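Local coordinates for protein octopine dehydrogenase (Pecten maximus, PDB 3IQD) that catalyses the NADH-dependent reductive condensation of L-arginine with pyruvate to form D-octopine, and also runs this reaction in reverse, at residues 138-143 against 167-172; 203-208 against 267-272; 273-278 against 291-296. All coordinates share one frame; numbering follows the deposited sequence.

Interaction 1: 138-143 against 167-172; sequences MMSFET and AASLIK. With AG2 (agmatine), chain C.
Met138 to Phe141 pair with Ala168 to Ile171 as adjacent antiparallel strands, strand 137-141 and the last part of strand 161-171; the axes of the two short segments approach to 4.4 Å. Two hydrogen-bonded pairs, Met138 with Ile171 and Ser140 with Ser169, each exchange two backbone bonds. Glu142 N to Ala167 O (3.2 Å) carries the ladder one step past the last bridge.

The packing is closest at the non-hydrogen-bonded pair Phe141-Ala168. There the methyl CB of Ala168 stands over the centre of the Phe141 ring in a CH-pi contact, 3.4 Å from the centroid and 5° off the ring normal. Further along this face Met139, its CG anti to the backbone N (chi1 -154°) and its chain extended, carries CE to within 4.1 Å of Ala168 CB. Helix 180-188 covers both Met139 and Phe141. Beneath the other face, Ser140 OG turns from the strand pair to bond Glu122 and Ser117.

The far end lies nearer solvent, with Leu170 and Ile171 partly exposed. Met138, bent at its last torsion, meets Ile171 at an oblique angle, CE to CD1 3.9 Å.

At the opposite end Glu142 divides its carboxylate between fold and ligand. OE2 accepts Ala167 N at 2.7 Å, the donor approaching from above the carboxylate plane, while the other oxygen serves the ligand. With an alanine in place of Glu142, Ala167 N is likely to lose its acceptor and the positive guanidinium the carboxylate that faces it. The neighbouring Thr143, a pyruvate-binding residue, also touches the ligand and NADH. On the agmatine side, Glu142 OE1 lies 2.8 Å from NH2 of the guanidinium.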
loop_
_atom_site.group_PDB
_atom_site.type_symbol
_atom_site.label_atom_id
_atom_site.label_comp_id
_atom_site.label_asym_id
_atom_site.label_seq_id
_atom_site.Cartn_x
_atom_site.Cartn_y
_atom_site.Cartn_z
ATOM N N MET A 138 9.319 11.360 3.238
ATOM C CA MET A 138 8.327 10.297 3.261
ATOM C C MET A 138 8.182 9.673 1.877
ATOM O O MET A 138 7.796 10.347 0.922
ATOM C CB MET A 138 6.994 10.844 3.770
ATOM C CG MET A 138 7.085 11.429 5.171
ATOM S SD MET A 138 5.579 12.251 5.702
ATOM C CE MET A 138 5.701 13.826 4.848
ATOM N N MET A 139 8.507 8.386 1.776
ATOM C CA MET A 139 8.505 7.675 0.497
ATOM C C MET A 139 7.368 6.660 0.447
ATOM O O MET A 139 7.246 5.818 1.337
ATOM C CB MET A 139 9.847 6.968 0.291
ATOM C CG MET A 139 10.227 6.722 -1.155
ATOM S SD MET A 139 11.890 6.046 -1.258
ATOM C CE MET A 139 12.135 5.965 -3.028
ATOM N N SER A 140 6.549 6.731 -0.595
ATOM C CA SER A 140 5.386 5.858 -0.704
ATOM C C SER A 140 5.450 4.951 -1.928
ATOM O O SER A 140 5.418 5.437 -3.062
ATOM C CB SER A 140 4.099 6.687 -0.726
ATOM O OG SER A 140 3.842 7.257 0.549
ATOM N N PHE A 141 5.539 3.643 -1.693
ATOM C CA PHE A 141 5.590 2.653 -2.774
ATOM C C PHE A 141 4.210 2.095 -3.075
ATOM O O PHE A 141 3.445 1.794 -2.155
ATOM C CB PHE A 141 6.542 1.509 -2.420
ATOM C CG PHE A 141 7.990 1.822 -2.672
ATOM C CD1 PHE A 141 8.748 2.496 -1.718
ATOM C CD2 PHE A 141 8.601 1.431 -3.867
ATOM C CE1 PHE A 141 10.096 2.784 -1.953
ATOM C CE2 PHE A 141 9.949 1.718 -4.116
ATOM C CZ PHE A 141 10.698 2.394 -3.159
ATOM N N GLU A 142 3.909 1.947 -4.367
ATOM C CA GLU A 142 2.570 1.542 -4.842
ATOM C C GLU A 142 2.057 0.207 -4.275
ATOM O O GLU A 142 0.925 0.122 -3.801
ATOM C CB GLU A 142 2.501 1.560 -6.378
ATOM C CG GLU A 142 3.651 0.840 -7.102
ATOM C CD GLU A 142 3.531 0.876 -8.631
ATOM O OE1 GLU A 142 2.473 1.289 -9.155
ATOM O OE2 GLU A 142 4.504 0.485 -9.310
ATOM N N THR A 143 2.904 -0.820 -4.324
ATOM C CA THR A 143 2.585 -2.150 -3.811
ATOM C C THR A 143 3.865 -2.808 -3.280
ATOM O O THR A 143 4.912 -2.169 -3.230
ATOM C CB THR A 143 1.871 -3.026 -4.893
ATOM O OG1 THR A 143 1.405 -4.249 -4.310
ATOM C CG2 THR A 143 2.786 -3.350 -6.058
ATOM N N ALA A 167 6.791 1.880 -8.790
ATOM C CA ALA A 167 6.829 3.323 -8.607
ATOM C C ALA A 167 6.773 3.693 -7.134
ATOM O O ALA A 167 6.201 2.961 -6.322
ATOM C CB ALA A 167 5.687 3.980 -9.359
ATOM N N ALA A 168 7.378 4.830 -6.797
ATOM C CA ALA A 168 7.298 5.393 -5.453
ATOM C C ALA A 168 7.254 6.911 -5.525
ATOM O O ALA A 168 7.890 7.512 -6.386
ATOM C CB ALA A 168 8.471 4.939 -4.606
ATOM N N SER A 169 6.494 7.528 -4.629
ATOM C CA SER A 169 6.474 8.981 -4.528
ATOM C C SER A 169 7.412 9.417 -3.417
ATOM O O SER A 169 7.869 8.595 -2.622
ATOM C CB SER A 169 5.063 9.488 -4.248
ATOM O OG SER A 169 4.710 9.296 -2.886
ATOM N N LEU A 170 7.689 10.715 -3.358
ATOM C CA LEU A 170 8.569 11.259 -2.332
ATOM C C LEU A 170 8.167 12.670 -1.925
ATOM O O LEU A 170 8.004 13.544 -2.774
ATOM C CB LEU A 170 10.018 11.246 -2.825
ATOM C CG LEU A 170 11.102 11.761 -1.877
ATOM C CD1 LEU A 170 11.357 10.771 -0.741
ATOM C CD2 LEU A 170 12.370 12.019 -2.663
ATOM N N ILE A 171 7.992 12.877 -0.623
ATOM C CA ILE A 171 7.876 14.223 -0.060
ATOM C C ILE A 171 9.211 14.545 0.593
ATOM O O ILE A 171 9.566 13.954 1.620
ATOM C CB ILE A 171 6.745 14.333 0.977
ATOM C CG1 ILE A 171 5.389 14.058 0.319
ATOM C CG2 ILE A 171 6.768 15.707 1.642
ATOM C CD1 ILE A 171 4.235 14.009 1.287
ATOM N N LYS A 172 9.961 15.459 -0.021
ATOM C CA LYS A 172 11.278 15.829 0.491
ATOM C C LYS A 172 11.161 16.690 1.738
ATOM O O LYS A 172 10.364 17.620 1.786
ATOM C CB LYS A 172 12.101 16.551 -0.581
ATOM C CG LYS A 172 12.738 15.609 -1.595
ATOM C CD LYS A 172 13.267 16.344 -2.815
ATOM C CE LYS A 172 14.736 16.717 -2.670
ATOM N NZ LYS A 172 15.309 17.114 -3.993
HETATM N N AG2 C . -3.538 -4.628 -4.269
HETATM C CA AG2 C . -2.295 -3.916 -4.676
HETATM C CB AG2 C . -2.249 -3.757 -6.196
HETATM C CG AG2 C . -1.123 -2.874 -6.709
HETATM C CD AG2 C . -1.551 -1.415 -6.814
HETATM N NE AG2 C . -1.033 -0.776 -8.022
HETATM C CZ AG2 C . -0.754 0.522 -8.129
HETATM N NH1 AG2 C . -0.938 1.338 -7.098
HETATM N NH2 AG2 C . -0.288 1.005 -9.271
#

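Interaction 2: 203-208 against 267-272; sequences MLIMSY and NDLSDD. Unlike the reference sequence in segment 267-272: Asp272 (reference Val). With AG2 (agmatine), chain C.
In the helical domain, the C-terminal end of helix 200-205 sets Ile205 and Met206 against Leu269 and Asp272 of the loop between helices 240-263 and 275-283, beside the substrate pocket. The contact is small and carried by side chains. Ile205 sends its branches to different partners: CD1 lies 4.3 Å from Leu269 CD2, whereas CG2, anti to the backbone N, meets Asp272 OD2 at 3.3 Å. The Ile205 and Asp272 side chains cross at about a right angle. Met206, folded back at chi2 (-60°) and chi3, slides past Asp272 in the opposite direction and brings SD to 3.9 Å from Asp272 CA.

Behind this packing, a type I turn from Ile205 to Tyr208 presents the carbonyl of Met206, an arginine-binding residue, to the ligand: agmatine NH1 donates to Met206 O at 3.2 Å. Nearby Asp271 turns instead to Lys198, with which it forms a salt bridge.

Asp272, where the reference sequence has valine, thus places a buried carboxylate against hydrocarbon. Such surroundings, with Ile205 and Met206 as apolar neighbours, would probably make the negative charge costly and may raise its pKa.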
loop_
_atom_site.group_PDB
_atom_site.type_symbol
_atom_site.label_atom_id
_atom_site.label_comp_id
_atom_site.label_asym_id
_atom_site.label_seq_id
_atom_site.Cartn_x
_atom_site.Cartn_y
_atom_site.Cartn_z
ATOM N N MET A 203 0.431 9.215 -6.672
ATOM C CA MET A 203 0.716 7.872 -6.187
ATOM C C MET A 203 -0.428 7.319 -5.334
ATOM O O MET A 203 -0.790 6.143 -5.449
ATOM C CB MET A 203 2.023 7.907 -5.388
ATOM C CG MET A 203 2.345 6.659 -4.575
ATOM S SD MET A 203 2.514 5.172 -5.578
ATOM C CE MET A 203 3.747 5.686 -6.779
ATOM N N LEU A 204 -0.983 8.175 -4.478
ATOM C CA LEU A 204 -2.128 7.827 -3.640
ATOM C C LEU A 204 -3.358 7.508 -4.496
ATOM O O LEU A 204 -4.015 6.492 -4.285
ATOM C CB LEU A 204 -2.422 8.970 -2.653
ATOM C CG LEU A 204 -3.535 8.865 -1.603
ATOM C CD1 LEU A 204 -3.224 9.808 -0.473
ATOM C CD2 LEU A 204 -4.912 9.182 -2.175
ATOM N N ILE A 205 -3.660 8.379 -5.456
ATOM C CA ILE A 205 -4.802 8.189 -6.351
ATOM C C ILE A 205 -4.612 6.974 -7.277
ATOM O O ILE A 205 -5.546 6.208 -7.495
ATOM C CB ILE A 205 -5.100 9.471 -7.175
ATOM C CG1 ILE A 205 -5.410 10.644 -6.241
ATOM C CG2 ILE A 205 -6.263 9.245 -8.124
ATOM C CD1 ILE A 205 -5.279 12.012 -6.890
ATOM N N MET A 206 -3.397 6.796 -7.794
ATOM C CA MET A 206 -3.070 5.670 -8.670
ATOM C C MET A 206 -3.139 4.311 -7.970
ATOM O O MET A 206 -2.928 3.264 -8.600
ATOM C CB MET A 206 -1.691 5.865 -9.298
ATOM C CG MET A 206 -1.657 6.923 -10.390
ATOM S SD MET A 206 -2.768 6.542 -11.749
ATOM C CE MET A 206 -1.925 5.138 -12.466
ATOM N N SER A 207 -3.439 4.332 -6.671
ATOM C CA SER A 207 -3.696 3.111 -5.911
ATOM C C SER A 207 -4.930 2.391 -6.432
ATOM O O SER A 207 -5.091 1.188 -6.226
ATOM C CB SER A 207 -3.876 3.431 -4.430
ATOM O OG SER A 207 -2.662 3.905 -3.878
ATOM N N TYR A 208 -5.796 3.142 -7.108
ATOM C CA TYR A 208 -7.054 2.622 -7.619
ATOM C C TYR A 208 -7.717 1.771 -6.537
ATOM O O TYR A 208 -8.050 0.602 -6.767
ATOM C CB TYR A 208 -6.825 1.796 -8.893
ATOM C CG TYR A 208 -6.342 2.570 -10.103
ATOM C CD1 TYR A 208 -6.820 3.858 -10.383
ATOM C CD2 TYR A 208 -5.432 1.999 -10.993
ATOM C CE1 TYR A 208 -6.386 4.562 -11.507
ATOM C CE2 TYR A 208 -4.993 2.694 -12.119
ATOM C CZ TYR A 208 -5.475 3.970 -12.368
ATOM O OH TYR A 208 -5.040 4.652 -13.476
ATOM N N ASN A 267 1.868 21.755 -8.658
ATOM C CA ASN A 267 1.641 20.380 -8.226
ATOM C C ASN A 267 1.287 19.494 -9.418
ATOM O O ASN A 267 0.119 19.379 -9.798
ATOM C CB ASN A 267 0.550 20.333 -7.153
ATOM C CG ASN A 267 1.005 20.925 -5.835
ATOM O OD1 ASN A 267 1.756 20.302 -5.086
ATOM N ND2 ASN A 267 0.545 22.133 -5.541
ATOM N N ASP A 268 2.313 18.881 -10.008
ATOM C CA ASP A 268 2.162 18.097 -11.234
ATOM C C ASP A 268 1.574 16.706 -10.972
ATOM O O ASP A 268 2.264 15.800 -10.506
ATOM C CB ASP A 268 3.507 18.006 -11.968
ATOM C CG ASP A 268 3.416 17.248 -13.290
ATOM O OD1 ASP A 268 4.483 16.976 -13.888
ATOM O OD2 ASP A 268 2.293 16.928 -13.736
ATOM N N LEU A 269 0.290 16.554 -11.280
ATOM C CA LEU A 269 -0.412 15.285 -11.124
ATOM C C LEU A 269 -0.888 14.768 -12.479
ATOM O O LEU A 269 -1.948 14.146 -12.580
ATOM C CB LEU A 269 -1.610 15.454 -10.184
ATOM C CG LEU A 269 -1.460 15.323 -8.667
ATOM C CD1 LEU A 269 -0.596 16.422 -8.077
ATOM C CD2 LEU A 269 -2.837 15.338 -8.022
ATOM N N SER A 270 -0.097 15.025 -13.518
ATOM C CA SER A 270 -0.468 14.661 -14.885
ATOM C C SER A 270 -0.251 13.175 -15.185
ATOM O O SER A 270 -0.744 12.660 -16.195
ATOM C CB SER A 270 0.280 15.532 -15.897
ATOM O OG SER A 270 1.674 15.298 -15.836
ATOM N N ASP A 271 0.475 12.489 -14.304
ATOM C CA ASP A 271 0.700 11.054 -14.456
ATOM C C ASP A 271 -0.458 10.213 -13.928
ATOM O O ASP A 271 -0.374 8.988 -13.923
ATOM C CB ASP A 271 2.019 10.619 -13.809
ATOM C CG ASP A 271 3.230 10.925 -14.673
ATOM O OD1 ASP A 271 3.135 11.766 -15.593
ATOM O OD2 ASP A 271 4.292 10.329 -14.417
ATOM N N ASP A 272 -1.529 10.866 -13.480
ATOM C CA ASP A 272 -2.793 10.175 -13.251
ATOM C C ASP A 272 -3.377 9.790 -14.591
ATOM O O ASP A 272 -3.759 10.652 -15.388
ATOM C CB ASP A 272 -3.786 11.057 -12.513
ATOM C CG ASP A 272 -3.506 11.127 -11.049
ATOM O OD1 ASP A 272 -2.701 11.996 -10.632
ATOM O OD2 ASP A 272 -4.102 10.307 -10.317
HETATM N N AG2 C . -3.538 -4.628 -4.269
HETATM C CA AG2 C . -2.295 -3.916 -4.676
HETATM C CB AG2 C . -2.249 -3.757 -6.196
HETATM C CG AG2 C . -1.123 -2.874 -6.709
HETATM C CD AG2 C . -1.551 -1.415 -6.814
HETATM N NE AG2 C . -1.033 -0.776 -8.022
HETATM C CZ AG2 C . -0.754 0.522 -8.129
HETATM N NH1 AG2 C . -0.938 1.338 -7.098
HETATM N NH2 AG2 C . -0.288 1.005 -9.271
#

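Interaction 3: 273-278 against 291-296; sequences KDIYQW and HDLYHA. With AG2 (agmatine), chain C.
Tyr276 and Leu293 meet where two helices of the helical domain begin, 275-283 and 293-298, and their alpha carbons lie 5.1 Å apart. The phenol ring of Tyr276 swings out along the start of the second helix: CG is anti to the backbone N (chi1 172°), and this carries the ring across the backbone of Asp292 and Leu293. CE1 comes to 3.4 Å from Asp292 C. Ala296, on the next turn, approaches the same ring at its edge, with its methyl near the ring plane. The phenolic OH lies beside the carbonyl of His291 but finds its hydrogen-bond partner in Asp290 O, one residue earlier, which helps hold the ring in place.

Leu293 packs at the base of the Tyr276 side chain, its two methyls turned to different neighbours. CD1 packs on Tyr276 CB at 3.8 Å, and CD2 reaches Ile275 CG2 at the same separation, the Leu293 and Ile275 side chains crossing at about a right angle. Leu293 also touches helix 240-263, so this part is buried, while the Tyr276 ring lies toward the surface.

Trp278, in the same first turns of its helix, turns to the pocket and brings CZ2 to 3.3 Å from agmatine NH2, whereas Tyr276 faces helix 293-298.

That second helix is capped from its own side. Asp292 occupies the N-cap, and the His295 ring it binds has Tyr294 CD2 over one face. A single carboxylate oxygen does the work: Asp292 OD2 accepts His295 N at 3.0 Å, and also His295 ND1, which lies 2.8 Å away with the oxygen close to the imidazole plane.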
loop_
_atom_site.group_PDB
_atom_site.type_symbol
_atom_site.label_atom_id
_atom_site.label_comp_id
_atom_site.label_asym_id
_atom_site.label_seq_id
_atom_site.Cartn_x
_atom_site.Cartn_y
_atom_site.Cartn_z
ATOM N N LYS A 273 -3.431 8.488 -14.835
ATOM C CA LYS A 273 -3.849 7.963 -16.122
ATOM C C LYS A 273 -5.035 7.021 -15.974
ATOM O O LYS A 273 -5.405 6.643 -14.860
ATOM C CB LYS A 273 -2.673 7.278 -16.832
ATOM C CG LYS A 273 -1.784 6.414 -15.927
ATOM C CD LYS A 273 -0.466 6.030 -16.610
ATOM C CE LYS A 273 0.491 7.217 -16.704
ATOM N NZ LYS A 273 1.579 6.994 -17.695
ATOM N N ASP A 274 -5.641 6.673 -17.106
ATOM C CA ASP A 274 -6.723 5.711 -17.144
ATOM C C ASP A 274 -6.223 4.374 -16.651
ATOM O O ASP A 274 -5.088 3.989 -16.923
ATOM C CB ASP A 274 -7.254 5.558 -18.571
ATOM C CG ASP A 274 -8.422 6.478 -18.861
ATOM O OD1 ASP A 274 -8.293 7.331 -19.769
ATOM O OD2 ASP A 274 -9.469 6.347 -18.179
ATOM N N ILE A 275 -7.081 3.673 -15.919
ATOM C CA ILE A 275 -6.786 2.321 -15.467
ATOM C C ILE A 275 -6.446 1.411 -16.656
ATOM O O ILE A 275 -5.548 0.571 -16.565
ATOM C CB ILE A 275 -7.944 1.748 -14.604
ATOM C CG1 ILE A 275 -7.516 0.450 -13.916
ATOM C CG2 ILE A 275 -9.237 1.581 -15.424
ATOM C CD1 ILE A 275 -8.247 0.190 -12.625
ATOM N N TYR A 276 -7.152 1.609 -17.769
ATOM C CA TYR A 276 -6.903 0.865 -19.000
ATOM C C TYR A 276 -5.524 1.192 -19.551
ATOM O O TYR A 276 -4.768 0.295 -19.933
ATOM C CB TYR A 276 -7.987 1.173 -20.039
ATOM C CG TYR A 276 -7.727 0.603 -21.417
ATOM C CD1 TYR A 276 -7.411 -0.744 -21.590
ATOM C CD2 TYR A 276 -7.815 1.407 -22.548
ATOM C CE1 TYR A 276 -7.179 -1.271 -22.849
ATOM C CE2 TYR A 276 -7.587 0.886 -23.817
ATOM C CZ TYR A 276 -7.268 -0.456 -23.956
ATOM O OH TYR A 276 -7.033 -0.984 -25.200
ATOM N N GLN A 277 -5.215 2.484 -19.580
ATOM C CA GLN A 277 -3.913 2.983 -19.990
ATOM C C GLN A 277 -2.832 2.491 -19.028
ATOM O O GLN A 277 -1.685 2.281 -19.426
ATOM C CB GLN A 277 -3.950 4.510 -20.029
ATOM C CG GLN A 277 -2.788 5.172 -20.741
ATOM C CD GLN A 277 -2.994 6.671 -20.915
ATOM O OE1 GLN A 277 -3.662 7.327 -20.101
ATOM N NE2 GLN A 277 -2.417 7.224 -21.982
ATOM N N TRP A 278 -3.211 2.298 -17.765
ATOM C CA TRP A 278 -2.293 1.802 -16.743
ATOM C C TRP A 278 -1.995 0.318 -16.921
ATOM O O TRP A 278 -0.842 -0.099 -16.800
ATOM C CB TRP A 278 -2.834 2.078 -15.334
ATOM C CG TRP A 278 -1.967 1.512 -14.247
ATOM C CD1 TRP A 278 -0.877 2.104 -13.674
ATOM C CD2 TRP A 278 -2.109 0.236 -13.616
ATOM N NE1 TRP A 278 -0.336 1.278 -12.720
ATOM C CE2 TRP A 278 -1.070 0.123 -12.665
ATOM C CE3 TRP A 278 -3.011 -0.829 -13.763
ATOM C CZ2 TRP A 278 -0.910 -1.012 -11.861
ATOM C CZ3 TRP A 278 -2.852 -1.957 -12.964
ATOM C CH2 TRP A 278 -1.808 -2.038 -12.025
ATOM N N HIS A 291 -7.518 -4.985 -26.601
ATOM C CA HIS A 291 -8.235 -3.957 -27.374
ATOM C C HIS A 291 -9.133 -3.041 -26.533
ATOM O O HIS A 291 -9.433 -1.921 -26.945
ATOM C CB HIS A 291 -8.978 -4.550 -28.586
ATOM C CG HIS A 291 -10.208 -5.334 -28.241
ATOM N ND1 HIS A 291 -11.458 -4.758 -28.149
ATOM C CD2 HIS A 291 -10.385 -6.657 -28.008
ATOM C CE1 HIS A 291 -12.349 -5.688 -27.855
ATOM N NE2 HIS A 291 -11.724 -6.849 -27.766
ATOM N N ASP A 292 -9.547 -3.519 -25.361
ATOM C CA ASP A 292 -10.226 -2.680 -24.364
ATOM C C ASP A 292 -9.952 -3.170 -22.940
ATOM O O ASP A 292 -9.294 -4.194 -22.749
ATOM C CB ASP A 292 -11.738 -2.571 -24.636
ATOM C CG ASP A 292 -12.456 -3.912 -24.582
ATOM O OD1 ASP A 292 -13.519 -4.019 -25.223
ATOM O OD2 ASP A 292 -11.981 -4.854 -23.910
ATOM N N LEU A 293 -10.461 -2.437 -21.951
ATOM C CA LEU A 293 -10.217 -2.753 -20.543
ATOM C C LEU A 293 -10.734 -4.136 -20.136
ATOM O O LEU A 293 -10.020 -4.894 -19.470
ATOM C CB LEU A 293 -10.801 -1.669 -19.636
ATOM C CG LEU A 293 -10.578 -1.833 -18.131
ATOM C CD1 LEU A 293 -9.100 -1.702 -17.752
ATOM C CD2 LEU A 293 -11.434 -0.836 -17.360
ATOM N N TYR A 294 -11.961 -4.460 -20.542
ATOM C CA TYR A 294 -12.547 -5.761 -20.236
ATOM C C TYR A 294 -11.604 -6.893 -20.635
ATOM O O TYR A 294 -11.251 -7.736 -19.803
ATOM C CB TYR A 294 -13.911 -5.938 -20.910
ATOM C CG TYR A 294 -14.463 -7.337 -20.771
ATOM C CD1 TYR A 294 -14.970 -7.790 -19.550
ATOM C CD2 TYR A 294 -14.467 -8.219 -21.854
ATOM C CE1 TYR A 294 -15.472 -9.082 -19.410
ATOM C CE2 TYR A 294 -14.968 -9.514 -21.726
ATOM C CZ TYR A 294 -15.468 -9.936 -20.502
ATOM O OH TYR A 294 -15.964 -11.209 -20.367
ATOM N N HIS A 295 -11.194 -6.893 -21.901
ATOM C CA HIS A 295 -10.295 -7.914 -22.425
ATOM C C HIS A 295 -8.887 -7.828 -21.832
ATOM O O HIS A 295 -8.229 -8.853 -21.650
ATOM C CB HIS A 295 -10.260 -7.862 -23.949
ATOM C CG HIS A 295 -11.552 -8.268 -24.589
ATOM N ND1 HIS A 295 -12.561 -7.370 -24.867
ATOM C CD2 HIS A 295 -12.006 -9.480 -24.989
ATOM C CE1 HIS A 295 -13.579 -8.010 -25.415
ATOM N NE2 HIS A 295 -13.268 -9.291 -25.500
ATOM N N ALA A 296 -8.439 -6.614 -21.512
ATOM C CA ALA A 296 -7.130 -6.415 -20.888
ATOM C C ALA A 296 -7.030 -7.150 -19.551
ATOM O O ALA A 296 -6.006 -7.764 -19.246
ATOM C CB ALA A 296 -6.842 -4.931 -20.708
HETATM N N AG2 C . -3.538 -4.628 -4.269
HETATM C CA AG2 C . -2.295 -3.916 -4.676
HETATM C CB AG2 C . -2.249 -3.757 -6.196
HETATM C CG AG2 C . -1.123 -2.874 -6.709
HETATM C CD AG2 C . -1.551 -1.415 -6.814
HETATM N NE AG2 C . -1.033 -0.776 -8.022
HETATM C CZ AG2 C . -0.754 0.522 -8.129
HETATM N NH1 AG2 C . -0.938 1.338 -7.098
HETATM N NH2 AG2 C . -0.288 1.005 -9.271
#

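How the interactions relate
From the N terminus the three contacts follow one another in series, none enclosing or crossing another. Interaction 1 closes a short, strand-rich excursion of 23 residues. Interaction 2 then spans 58 residues, over half of them helical and including helices 211-220 and 240-263, and returns the chain to the end of helix 200-205. Interaction 3 opens directly after it and closes a 12-residue excursion between two helix starts. Met203 packs against Ser140 and Ser169, joining interaction 1 to interaction 2, and Tyr208 OH bonds Lys273 O, joining interaction 2 to interaction 3. Interactions 1 and 3 do not touch, yet all three border agmatine, between the strands and the helical domain.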